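Local coordinates for pathogenicity island protein (PDB 3HL6) that is of unknown function and is encoded, as the ORF9 product, on a pathogenicity island of Staphylococcus aureus, a mobile genetic element, at residues R19-T22 with G23-R27; Y113-Y116 with G117-T120; D151-A154 with N155-L159. All coordinates share one frame; numbering follows the deposited sequence.

Interaction 1 (R19-T22 with G23-R27)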
loop_
_atom_site.group_PDB
_atom_site.type_symbol
_atom_site.label_atom_id
_atom_site.label_comp_id
_atom_site.label_asym_id
_atom_site.label_seq_id
_atom_site.Cartn_x
_atom_site.Cartn_y
_atom_site.Cartn_z
ATOM N N ARG B 19 -1.487 7.493 -1.611
ATOM C CA ARG B 19 -1.967 7.988 -2.897
ATOM C C ARG B 19 -1.755 9.494 -3.087
ATOM O O ARG B 19 -1.458 9.981 -4.183
ATOM C CB ARG B 19 -3.451 7.687 -3.089
ATOM C CG ARG B 19 -3.875 8.067 -4.475
ATOM C CD ARG B 19 -5.324 8.012 -4.693
ATOM N NE ARG B 19 -5.618 8.556 -6.014
ATOM C CZ ARG B 19 -6.276 9.690 -6.244
ATOM N NH1 ARG B 19 -6.744 10.416 -5.229
ATOM N NH2 ARG B 19 -6.470 10.088 -7.492
ATOM N N TYR B 20 -1.944 10.255 -2.027
ATOM C CA TYR B 20 -1.757 11.681 -2.182
ATOM C C TYR B 20 -0.275 11.956 -2.201
ATOM O O TYR B 20 0.165 12.843 -2.896
ATOM C CB TYR B 20 -2.566 12.482 -1.135
ATOM C CG TYR B 20 -4.007 12.610 -1.611
ATOM C CD1 TYR B 20 -4.407 13.686 -2.401
ATOM C CD2 TYR B 20 -4.946 11.614 -1.345
ATOM C CE1 TYR B 20 -5.711 13.791 -2.887
ATOM C CE2 TYR B 20 -6.265 11.704 -1.826
ATOM C CZ TYR B 20 -6.637 12.800 -2.605
ATOM O OH TYR B 20 -7.935 12.917 -3.101
ATOM N N TYR B 21 0.501 11.160 -1.477
ATOM C CA TYR B 21 1.923 11.419 -1.401
ATOM C C TYR B 21 2.557 11.357 -2.776
ATOM O O TYR B 21 3.292 12.248 -3.185
ATOM C CB TYR B 21 2.630 10.443 -0.467
ATOM C CG TYR B 21 4.123 10.621 -0.510
ATOM C CD1 TYR B 21 4.948 9.613 -0.993
ATOM C CD2 TYR B 21 4.709 11.802 -0.106
ATOM C CE1 TYR B 21 6.292 9.760 -1.044
ATOM C CE2 TYR B 21 6.059 11.964 -0.161
ATOM C CZ TYR B 21 6.848 10.915 -0.635
ATOM O OH TYR B 21 8.207 11.043 -0.716
ATOM N N THR B 22 2.265 10.301 -3.507
ATOM C CA THR B 22 2.724 10.243 -4.862
ATOM C C THR B 22 2.028 11.316 -5.683
ATOM O O THR B 22 2.657 12.033 -6.445
ATOM C CB THR B 22 2.440 8.876 -5.449
ATOM O OG1 THR B 22 1.017 8.704 -5.512
ATOM C CG2 THR B 22 3.062 7.801 -4.573
ATOM N N GLY B 23 0.726 11.444 -5.522
ATOM C CA GLY B 23 0.002 12.525 -6.178
ATOM C C GLY B 23 0.687 13.886 -6.111
ATOM O O GLY B 23 0.816 14.563 -7.125
ATOM N N LEU B 24 1.123 14.284 -4.920
ATOM C CA LEU B 24 1.541 15.659 -4.674
ATOM C C LEU B 24 3.057 15.850 -4.706
ATOM O O LEU B 24 3.555 16.947 -4.426
ATOM C CB LEU B 24 0.980 16.140 -3.346
ATOM C CG LEU B 24 -0.530 16.341 -3.432
ATOM C CD1 LEU B 24 -1.147 16.454 -2.040
ATOM C CD2 LEU B 24 -0.839 17.556 -4.297
ATOM N N LEU B 25 3.771 14.776 -5.043
ATOM C CA LEU B 25 5.219 14.713 -4.881
ATOM C C LEU B 25 5.966 15.797 -5.680
ATOM O O LEU B 25 6.697 16.622 -5.117
ATOM C CB LEU B 25 5.714 13.323 -5.294
ATOM C CG LEU B 25 7.224 13.068 -5.203
ATOM C CD1 LEU B 25 7.728 13.853 -4.050
ATOM C CD2 LEU B 25 7.514 11.616 -4.968
ATOM N N GLU B 26 5.783 15.777 -6.996
ATOM C CA GLU B 26 6.225 16.864 -7.873
ATOM C C GLU B 26 5.789 18.269 -7.381
ATOM O O GLU B 26 6.615 19.068 -6.923
ATOM C CB GLU B 26 5.753 16.585 -9.310
ATOM C CG GLU B 26 6.462 15.371 -9.954
ATOM C CD GLU B 26 5.767 13.995 -9.690
ATOM O OE1 GLU B 26 4.902 13.891 -8.734
ATOM O OE2 GLU B 26 6.100 13.007 -10.442
ATOM N N ARG B 27 4.472 18.557 -7.444
ATOM C CA ARG B 27 3.967 19.825 -6.877
ATOM C C ARG B 27 4.662 20.269 -5.570
ATOM O O ARG B 27 4.753 21.474 -5.294
ATOM C CB ARG B 27 2.450 19.734 -6.666
ATOM C CG ARG B 27 1.825 20.941 -5.992
ATOM C CD ARG B 27 1.781 22.148 -6.942
ATOM N NE ARG B 27 0.922 21.862 -8.091
ATOM C CZ ARG B 27 -0.332 22.301 -8.219
ATOM N NH1 ARG B 27 -0.872 23.072 -7.277
ATOM N NH2 ARG B 27 -1.043 21.972 -9.291
#
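With CG anti to its carbonyl carbon (chi1 -71°), Leu24 lays CD1 at the edge of the Tyr20 ring. The methyl lies near the ring plane, with Leu24 CD1 4.3 Å from Tyr20 CD1, so the contact is loose. Leu25 adopts a different first torsion, CG anti to the backbone N (chi1 180°), and its CD2 comes within 4.3 Å of Tyr21 OH, obliquely to that ring.

The backbone changes register here. Leu24 N bonds Tyr20 O at 2.7 Å in the i to i+4 pattern, whereas Leu25 N bonds Thr22 O at 3.3 Å, an i to i+3 bond in which the donor stands above the carbonyl plane, 66° out of it. The N atoms of Glu26 and Arg27 lack a bond to the preceding turn, which marks a kink in the helix.

Tyr20 OH bonds Glu9, Tyr21 OH bonds Ser51 O, and Arg19 pairs with Glu9 and with Glu77 of the second subunit. Thr22 packs on Thr22 of that subunit, placing this helix at the dimer interface. Helix 13-30 is the crossover of a beta-alpha-beta unit between parallel strands 4-6 and 33-37, with Leu24 resting on Cys33, and on Met48 of strand 44-49.

Interaction 2 (Y113-Y116 with G117-T120)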
loop_
_atom_site.group_PDB
_atom_site.type_symbol
_atom_site.label_atom_id
_atom_site.label_comp_id
_atom_site.label_asym_id
_atom_site.label_seq_id
_atom_site.Cartn_x
_atom_site.Cartn_y
_atom_site.Cartn_z
ATOM N N TYR B 113 14.489 1.460 25.546
ATOM C CA TYR B 113 15.422 2.292 24.792
ATOM C C TYR B 113 14.768 3.638 24.462
ATOM O O TYR B 113 15.359 4.707 24.612
ATOM C CB TYR B 113 15.877 1.577 23.514
ATOM C CG TYR B 113 16.413 0.186 23.754
ATOM C CD1 TYR B 113 17.748 -0.006 24.123
ATOM C CD2 TYR B 113 15.602 -0.945 23.618
ATOM C CE1 TYR B 113 18.262 -1.259 24.339
ATOM C CE2 TYR B 113 16.119 -2.220 23.853
ATOM C CZ TYR B 113 17.458 -2.352 24.203
ATOM O OH TYR B 113 18.019 -3.584 24.435
ATOM N N PHE B 114 13.524 3.566 24.031
ATOM C CA PHE B 114 12.719 4.758 23.827
ATOM C C PHE B 114 12.596 5.612 25.078
ATOM O O PHE B 114 12.784 6.820 25.011
ATOM C CB PHE B 114 11.339 4.380 23.323
ATOM C CG PHE B 114 10.513 5.546 22.941
ATOM C CD1 PHE B 114 11.105 6.657 22.363
ATOM C CD2 PHE B 114 9.150 5.549 23.165
ATOM C CE1 PHE B 114 10.346 7.748 22.003
ATOM C CE2 PHE B 114 8.390 6.633 22.812
ATOM C CZ PHE B 114 8.987 7.743 22.227
ATOM N N MET B 115 12.274 4.989 26.210
ATOM C CA MET B 115 12.175 5.723 27.472
ATOM C C MET B 115 13.484 6.437 27.771
ATOM O O MET B 115 13.504 7.638 28.120
ATOM C CB MET B 115 11.821 4.790 28.629
ATOM C CG MET B 115 10.346 4.443 28.723
ATOM S SD MET B 115 9.220 5.805 28.286
ATOM C CE MET B 115 9.725 7.031 29.472
ATOM N N TYR B 116 14.577 5.689 27.610
ATOM C CA TYR B 116 15.893 6.189 27.969
ATOM C C TYR B 116 16.181 7.437 27.168
ATOM O O TYR B 116 16.720 8.391 27.697
ATOM C CB TYR B 116 16.983 5.139 27.725
ATOM C CG TYR B 116 18.394 5.711 27.862
ATOM C CD1 TYR B 116 19.066 6.252 26.759
ATOM C CD2 TYR B 116 19.045 5.732 29.102
ATOM C CE1 TYR B 116 20.347 6.788 26.891
ATOM C CE2 TYR B 116 20.322 6.262 29.239
ATOM C CZ TYR B 116 20.967 6.783 28.133
ATOM O OH TYR B 116 22.239 7.302 28.273
ATOM N N GLY B 117 15.807 7.414 25.889
ATOM C CA GLY B 117 16.041 8.530 24.983
ATOM C C GLY B 117 15.177 9.730 25.303
ATOM O O GLY B 117 15.584 10.865 25.096
ATOM N N LEU B 118 13.975 9.474 25.807
ATOM C CA LEU B 118 13.110 10.543 26.279
ATOM C C LEU B 118 13.677 11.229 27.523
ATOM O O LEU B 118 13.737 12.463 27.578
ATOM C CB LEU B 118 11.688 10.027 26.530
ATOM C CG LEU B 118 10.852 9.822 25.254
ATOM C CD1 LEU B 118 9.723 8.852 25.454
ATOM C CD2 LEU B 118 10.350 11.141 24.728
ATOM N N GLN B 119 14.089 10.433 28.507
ATOM C CA GLN B 119 14.893 10.916 29.621
ATOM C C GLN B 119 15.910 11.917 29.131
ATOM O O GLN B 119 15.870 13.109 29.458
ATOM C CB GLN B 119 15.680 9.765 30.207
ATOM C CG GLN B 119 15.067 9.065 31.376
ATOM C CD GLN B 119 16.136 8.639 32.349
ATOM O OE1 GLN B 119 16.055 7.586 32.986
ATOM N NE2 GLN B 119 17.170 9.458 32.454
ATOM N N THR B 120 16.828 11.381 28.341
ATOM C CA THR B 120 17.986 12.078 27.805
ATOM C C THR B 120 17.636 13.287 26.936
ATOM O O THR B 120 18.466 14.150 26.688
ATOM C CB THR B 120 18.798 11.077 26.971
ATOM O OG1 THR B 120 19.390 10.128 27.856
ATOM C CG2 THR B 120 19.882 11.777 26.185
#
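Leu118 CD1 sits over one face of the Phe114 ring, one helical turn further along helix 112-121. It is 3.6 Å from the ring centroid and 16° off the normal, which qualifies as a CH-pi contact. The nearest ring atom is Phe114 CZ, 3.5 Å from Leu118 CD1, so the methyl is displaced slightly from the ring centre toward the rim. Different first torsions produce this meeting: Phe114 CG is anti to its backbone N (chi1 -173°), while Leu118 CG is anti to its carbonyl carbon. Met115, bent at chi2 and chi3, brings its sulfur to the same methyl, with SD 4.2 Å from Leu118 CD1.

A second ring on the helix meets a polar group instead. Thr120 OG1 lies above one face of the Tyr116 ring, off centre, and is 3.6 Å from Tyr116 CE1. The same hydroxyl donates to Tyr116 O at 3.2 Å, while Thr120 N reaches that oxygen at 3.1 Å from the opposite face of its carbonyl plane. That N-H...O bond is nearly straight, at 173°.

Phe114 and Leu118 also pack on helices 152-163 and 171-184, and Met115 and Leu118 on Tyr194 of helix 191-208, so the apolar side is directed into the helical bundle. Tyr116 and Thr120 are exposed. The chemistry is thus divided: dispersion and CH-pi contact on the side turned to the neighbouring helices, and on the exposed side one carbonyl oxygen gripped by two donors from a single threonine, which ties that side chain's rotation to the backbone.

Interaction 3 (D151-A154 with N155-L159)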
loop_
_atom_site.group_PDB
_atom_site.type_symbol
_atom_site.label_atom_id
_atom_site.label_comp_id
_atom_site.label_asym_id
_atom_site.label_seq_id
_atom_site.Cartn_x
_atom_site.Cartn_y
_atom_site.Cartn_z
ATOM N N ASP B 151 16.872 6.663 19.673
ATOM C CA ASP B 151 16.643 7.942 18.994
ATOM C C ASP B 151 15.167 8.351 19.058
ATOM O O ASP B 151 14.305 7.730 18.441
ATOM C CB ASP B 151 17.091 7.820 17.542
ATOM C CG ASP B 151 17.029 9.125 16.799
ATOM O OD1 ASP B 151 16.699 10.163 17.404
ATOM O OD2 ASP B 151 17.308 9.114 15.590
ATOM N N VAL B 152 14.882 9.404 19.810
ATOM C CA VAL B 152 13.503 9.777 20.102
ATOM C C VAL B 152 12.682 10.062 18.835
ATOM O O VAL B 152 11.544 9.598 18.715
ATOM C CB VAL B 152 13.446 10.971 21.081
ATOM C CG1 VAL B 152 12.102 11.687 21.016
ATOM C CG2 VAL B 152 13.710 10.489 22.480
ATOM N N ILE B 153 13.263 10.814 17.899
ATOM C CA ILE B 153 12.536 11.230 16.706
ATOM C C ILE B 153 12.219 10.029 15.841
ATOM O O ILE B 153 11.098 9.909 15.341
ATOM C CB ILE B 153 13.321 12.254 15.863
ATOM C CG1 ILE B 153 13.795 13.437 16.715
ATOM C CG2 ILE B 153 12.480 12.759 14.722
ATOM C CD1 ILE B 153 12.772 14.526 16.861
ATOM N N ALA B 154 13.199 9.136 15.662
ATOM C CA ALA B 154 13.030 7.942 14.842
ATOM C C ALA B 154 11.908 7.096 15.396
ATOM O O ALA B 154 11.064 6.609 14.675
ATOM C CB ALA B 154 14.317 7.125 14.817
ATOM N N ASN B 155 11.926 6.908 16.702
ATOM C CA ASN B 155 10.878 6.192 17.398
ATOM C C ASN B 155 9.475 6.786 17.186
ATOM O O ASN B 155 8.539 6.087 16.833
ATOM C CB ASN B 155 11.226 6.181 18.876
ATOM C CG ASN B 155 12.016 4.985 19.247
ATOM O OD1 ASN B 155 11.526 3.871 19.075
ATOM N ND2 ASN B 155 13.269 5.176 19.734
ATOM N N ILE B 156 9.352 8.082 17.410
ATOM C CA ILE B 156 8.092 8.770 17.201
ATOM C C ILE B 156 7.617 8.644 15.752
ATOM O O ILE B 156 6.418 8.421 15.486
ATOM C CB ILE B 156 8.165 10.223 17.679
ATOM C CG1 ILE B 156 8.314 10.222 19.202
ATOM C CG2 ILE B 156 6.899 10.944 17.319
ATOM C CD1 ILE B 156 8.783 11.518 19.793
ATOM N N GLU B 157 8.569 8.709 14.823
ATOM C CA GLU B 157 8.209 8.694 13.404
ATOM C C GLU B 157 7.552 7.382 13.111
ATOM O O GLU B 157 6.524 7.292 12.430
ATOM C CB GLU B 157 9.425 8.927 12.508
ATOM C CG GLU B 157 9.888 10.369 12.512
ATOM C CD GLU B 157 11.123 10.602 11.656
ATOM O OE1 GLU B 157 11.820 9.621 11.324
ATOM O OE2 GLU B 157 11.391 11.781 11.307
ATOM N N MET B 158 8.127 6.356 13.689
ATOM C CA MET B 158 7.617 5.022 13.505
ATOM C C MET B 158 6.258 4.782 14.208
ATOM O O MET B 158 5.372 4.165 13.647
ATOM C CB MET B 158 8.687 4.029 13.938
ATOM C CG MET B 158 8.411 2.677 13.446
ATOM S SD MET B 158 8.179 1.663 14.884
ATOM C CE MET B 158 9.323 0.299 14.473
ATOM N N LEU B 159 6.095 5.299 15.420
ATOM C CA LEU B 159 4.761 5.425 16.039
ATOM C C LEU B 159 3.784 6.115 15.106
ATOM O O LEU B 159 2.689 5.637 14.877
ATOM C CB LEU B 159 4.842 6.168 17.384
ATOM C CG LEU B 159 5.481 5.372 18.533
ATOM C CD1 LEU B 159 5.769 6.259 19.718
ATOM C CD2 LEU B 159 4.579 4.218 18.920
#
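Asn155 N meets Asp151 O at 3.1 Å and 171°, an i to i+4 bond that opens the first turn of helix 152-163, with Asp151 at the N-cap position. Further bonds run from Ile156 N to Val152 O, from Glu157 N to Ile153 O and from Met158 N to Ala154 O, so the first turns follow the regular i to i+4 pattern.

Val152 and Ile156 lie side by side and point the same way, with Val152 CG1 3.5 Å from Ile156 CD1. Val152 CG1 stands anti to its backbone N (chi1 160°), which brings that branch forward along the helix to the Ile156 methyl. Both residues rest on Val184 of helix 171-184, and Val152 also meets Leu118 of helix 112-121, so the pair forms part of the packing between three helices.

On another side, Glu157 runs extended beyond CG and crosses Ile153 at an angle, with Glu157 OE2 3.7 Å from Ile153 CG2. That carboxylate oxygen accepts from the backbone N of Glu69, which links the helix to strand 68-71, outermost in the five-stranded sheet of this chain.

Asn155 adds its amide to the carbonyl already used by its own backbone N: Asn155 ND2 approaches Asp151 O at 3.0 Å, but the bond is weak because the N-H...O angle is only 134°.

In the fold
Interactions 2 and 3 form one continuous packed region, their centres 11 Å apart. The seam between helices 112-121 and 152-163 is tight: Val152 CG2 comes 3.2 Å from Gly117 O, where the glycine presents backbone alone, and Phe114 CD1 lies 3.5 Å from Asn155 CB. Phe114 therefore serves both contacts, with Leu118 CD1 over one face of its ring and Asn155 CB on the other side of the ring plane. Interaction 1 is separate. Its centre is about 23 Å from that of interaction 3 and 34 Å from that of interaction 2, on the opposite side of the chain's centre from the latter, in the sheet-bearing part that meets the second subunit.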